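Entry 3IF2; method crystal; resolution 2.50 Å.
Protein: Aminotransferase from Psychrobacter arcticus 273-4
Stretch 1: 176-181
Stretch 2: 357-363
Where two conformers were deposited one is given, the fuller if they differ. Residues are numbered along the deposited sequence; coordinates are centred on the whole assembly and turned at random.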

# COMPACT_ATOMS: atom_id res chain seq x y z
N ASP A 176 16.31 32.76 12.76
CA ASP A 176 16.37 33.67 13.92
C ASP A 176 16.94 32.90 15.12
O ASP A 176 16.56 31.73 15.34
N GLU A 177 17.85 33.55 15.87
CA GLU A 177 18.49 32.96 17.04
C GLU A 177 17.54 33.11 18.22
O GLU A 177 17.05 34.21 18.50
N VAL A 178 17.25 31.98 18.86
CA VAL A 178 16.31 31.88 19.95
C VAL A 178 17.00 31.24 21.14
O VAL A 178 18.16 30.82 21.05
N THR A 179 16.27 31.18 22.25
CA THR A 179 16.78 30.58 23.47
C THR A 179 15.99 29.28 23.77
O THR A 179 14.89 29.08 23.23
N HIS A 180 16.57 28.37 24.56
CA HIS A 180 15.87 27.14 25.00
C HIS A 180 16.35 26.74 26.40
O HIS A 180 17.54 26.48 26.59
N ASP A 181 15.41 26.70 27.36
CA ASP A 181 15.68 26.32 28.76
C ASP A 181 16.80 27.18 29.38
O ASP A 181 17.79 26.67 29.90
N LEU A 357 28.44 24.82 17.46
CA LEU A 357 27.23 24.01 17.34
C LEU A 357 26.07 24.90 17.66
O LEU A 357 26.10 25.61 18.66
N MSE A 358 25.09 24.89 16.76
CA MSE A 358 23.77 25.47 16.98
C MSE A 358 22.84 24.24 16.92
O MSE A 358 23.10 23.29 16.17
N ILE A 359 21.80 24.25 17.75
CA ILE A 359 20.79 23.19 17.81
C ILE A 359 19.45 23.85 17.50
O ILE A 359 19.18 24.91 18.02
N HIS A 360 18.63 23.26 16.65
CA HIS A 360 17.32 23.86 16.36
C HIS A 360 16.49 23.68 17.62
O HIS A 360 16.61 22.64 18.28
N LYS A 361 15.70 24.70 17.98
CA LYS A 361 14.84 24.62 19.16
C LYS A 361 13.92 23.39 18.95
O LYS A 361 13.18 23.36 17.97
N PRO A 362 14.00 22.39 19.87
CA PRO A 362 13.20 21.17 19.70
C PRO A 362 11.77 21.39 20.11
O PRO A 362 11.44 21.20 21.26
N GLU A 363 10.94 21.83 19.18
CA GLU A 363 9.51 22.09 19.44
C GLU A 363 8.61 20.87 19.18
O GLU A 363 7.38 20.97 19.39

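The contact between these two segments is small, burying 286 Å² in all, and it is made mostly by side chains, without a single hydrogen bond crossing from one to the other. The backbones run 52° apart and draw together along their length: the CA atoms of Glu177 and Met358 are 9.2 Å apart, those of His180 and Lys361 only 6.4 Å. Met358 and Glu177 meet at the wide end; Lys361, Pro362 and His180 meet at the narrow one.

Leu357 opens stretch 2 as a buried strand residue, chi1 t and chi2 p, but it lies out of reach of stretch 1. The first real contact belongs to Met358, present here as selenomethionine. Its CA-to-CB bond points toward the other strand, and all three chi angles are m, so the chain curls rather than extends. This carries its CE to 3.7 Å from CG of Glu177. The glutamate's CB leaves sideways, yet with chi1 m and chi2 t the far part of its side chain comes nearer. The contact uses the aliphatic part of an exposed glutamate, whose carboxylate has no hydrogen-bonding partner in stretch 2, and a flexible, unbranched selenoether side chain is well suited to reach across the gap.

The next two residues make no contact with stretch 1. Ile359, m at chi1 and t at chi2, is buried but out of reach of stretch 1, a place that suits a purely hydrocarbon side chain. His360 directs its CA-to-CB bond away, with chi1 t. Its buried ring is satisfied at both nitrogens: ND1 donates a hydrogen bond to O of Lys361, 2.9 Å away, and NE2 is bonded elsewhere in the structure.

Lys361 points toward stretch 1 and contributes the most covered area of any residue here, 76 Å². Its chi1, chi2 and chi4 are t, while chi3, at -115°, lies between wells and bends an otherwise extended chain. Near its base, CB packs 3.9 Å from CG2 of Val178, a compact branched residue (chi1 m) that also points inward. Farther out, CE makes the closest approach both to O of Thr179, at 3.4 Å, and to ND1 of His180, at 3.2 Å and close to the ring plane; the side chain of Thr179, chi1 t, has its CB directed away. NZ of Lys361 lies 3.5 Å from O of Thr179, but no hydrogen bond is formed there.

Pro362 completes the packing around His180. That histidine points toward stretch 2, with chi1 t and chi2 72°, presenting one ring face to the proline. CD of Pro362 stands 3.6 Å from the centroid of the His180 ring and just 7° off its normal, a CH-pi interaction, and CG lies 3.6 Å from NE2 of His180. The rigid pyrrolidine, with C-gamma endo pucker, offers carbon-bound hydrogens to the flat face, so the imidazole has proline over a face and lysine at its edge.

Glu363, chi1 m and chi2 t, turns sideways without touching stretch 1; its OE1 is hydrogen-bonded elsewhere in the structure.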

# COMPACT_ATOMS: atom_id res chain seq x y z
CB ASP A 176 15.00 34.31 14.20
CG ASP A 176 14.64 35.39 13.17
OD1 ASP A 176 15.49 36.28 12.90
OD2 ASP A 176 13.51 35.36 12.64
CB GLU A 177 19.89 33.57 17.30
CG GLU A 177 20.89 33.05 16.26
CD GLU A 177 22.19 33.83 16.15
OE1 GLU A 177 22.57 34.59 17.07
OE2 GLU A 177 22.84 33.66 15.09
CB VAL A 178 15.06 31.04 19.53
CG1 VAL A 178 14.39 31.65 18.32
CG2 VAL A 178 15.43 29.56 19.26
CB THR A 179 16.71 31.62 24.61
OG1 THR A 179 17.61 31.23 25.65
CG2 THR A 179 15.27 31.83 25.14
CB HIS A 180 16.06 25.98 23.99
CG HIS A 180 15.22 24.76 24.29
ND1 HIS A 180 13.86 24.73 24.11
CD2 HIS A 180 15.57 23.53 24.75
CE1 HIS A 180 13.39 23.53 24.45
NE2 HIS A 180 14.41 22.79 24.84
CB ASP A 181 15.97 24.81 28.87
CG ASP A 181 14.81 23.94 28.36
OD1 ASP A 181 13.77 24.50 27.96
OD2 ASP A 181 14.94 22.70 28.33
CB LEU A 357 27.20 22.83 18.33
CG LEU A 357 25.95 21.92 18.39
CD1 LEU A 357 25.71 21.21 17.06
CD2 LEU A 357 26.03 20.90 19.53
CB MSE A 358 23.40 26.48 15.91
CG MSE A 358 24.34 27.67 15.79
SE MSE A 358 24.16 28.92 17.26
CE MSE A 358 22.47 29.76 16.79
CB ILE A 359 20.77 22.53 19.21
CG1 ILE A 359 22.12 21.85 19.49
CG2 ILE A 359 19.63 21.50 19.34
CD1 ILE A 359 22.24 21.27 20.89
CB HIS A 360 16.65 23.19 15.16
CG HIS A 360 15.44 23.92 14.66
ND1 HIS A 360 14.24 23.92 15.32
CD2 HIS A 360 15.25 24.66 13.54
CE1 HIS A 360 13.36 24.63 14.64
NE2 HIS A 360 13.94 25.09 13.55
CB LYS A 361 14.03 25.92 19.44
CG LYS A 361 12.80 25.73 20.38
CD LYS A 361 12.10 26.97 20.99
CE LYS A 361 12.27 26.98 22.51
NZ LYS A 361 11.53 28.04 23.25
CB PRO A 362 13.93 20.16 20.61
CG PRO A 362 14.48 21.01 21.72
CD PRO A 362 14.70 22.39 21.17
CB GLU A 363 9.01 23.25 18.57
CG GLU A 363 9.82 24.52 18.68
CD GLU A 363 9.22 25.68 17.94
OE1 GLU A 363 9.17 25.68 16.69
OE2 GLU A 363 8.81 26.64 18.62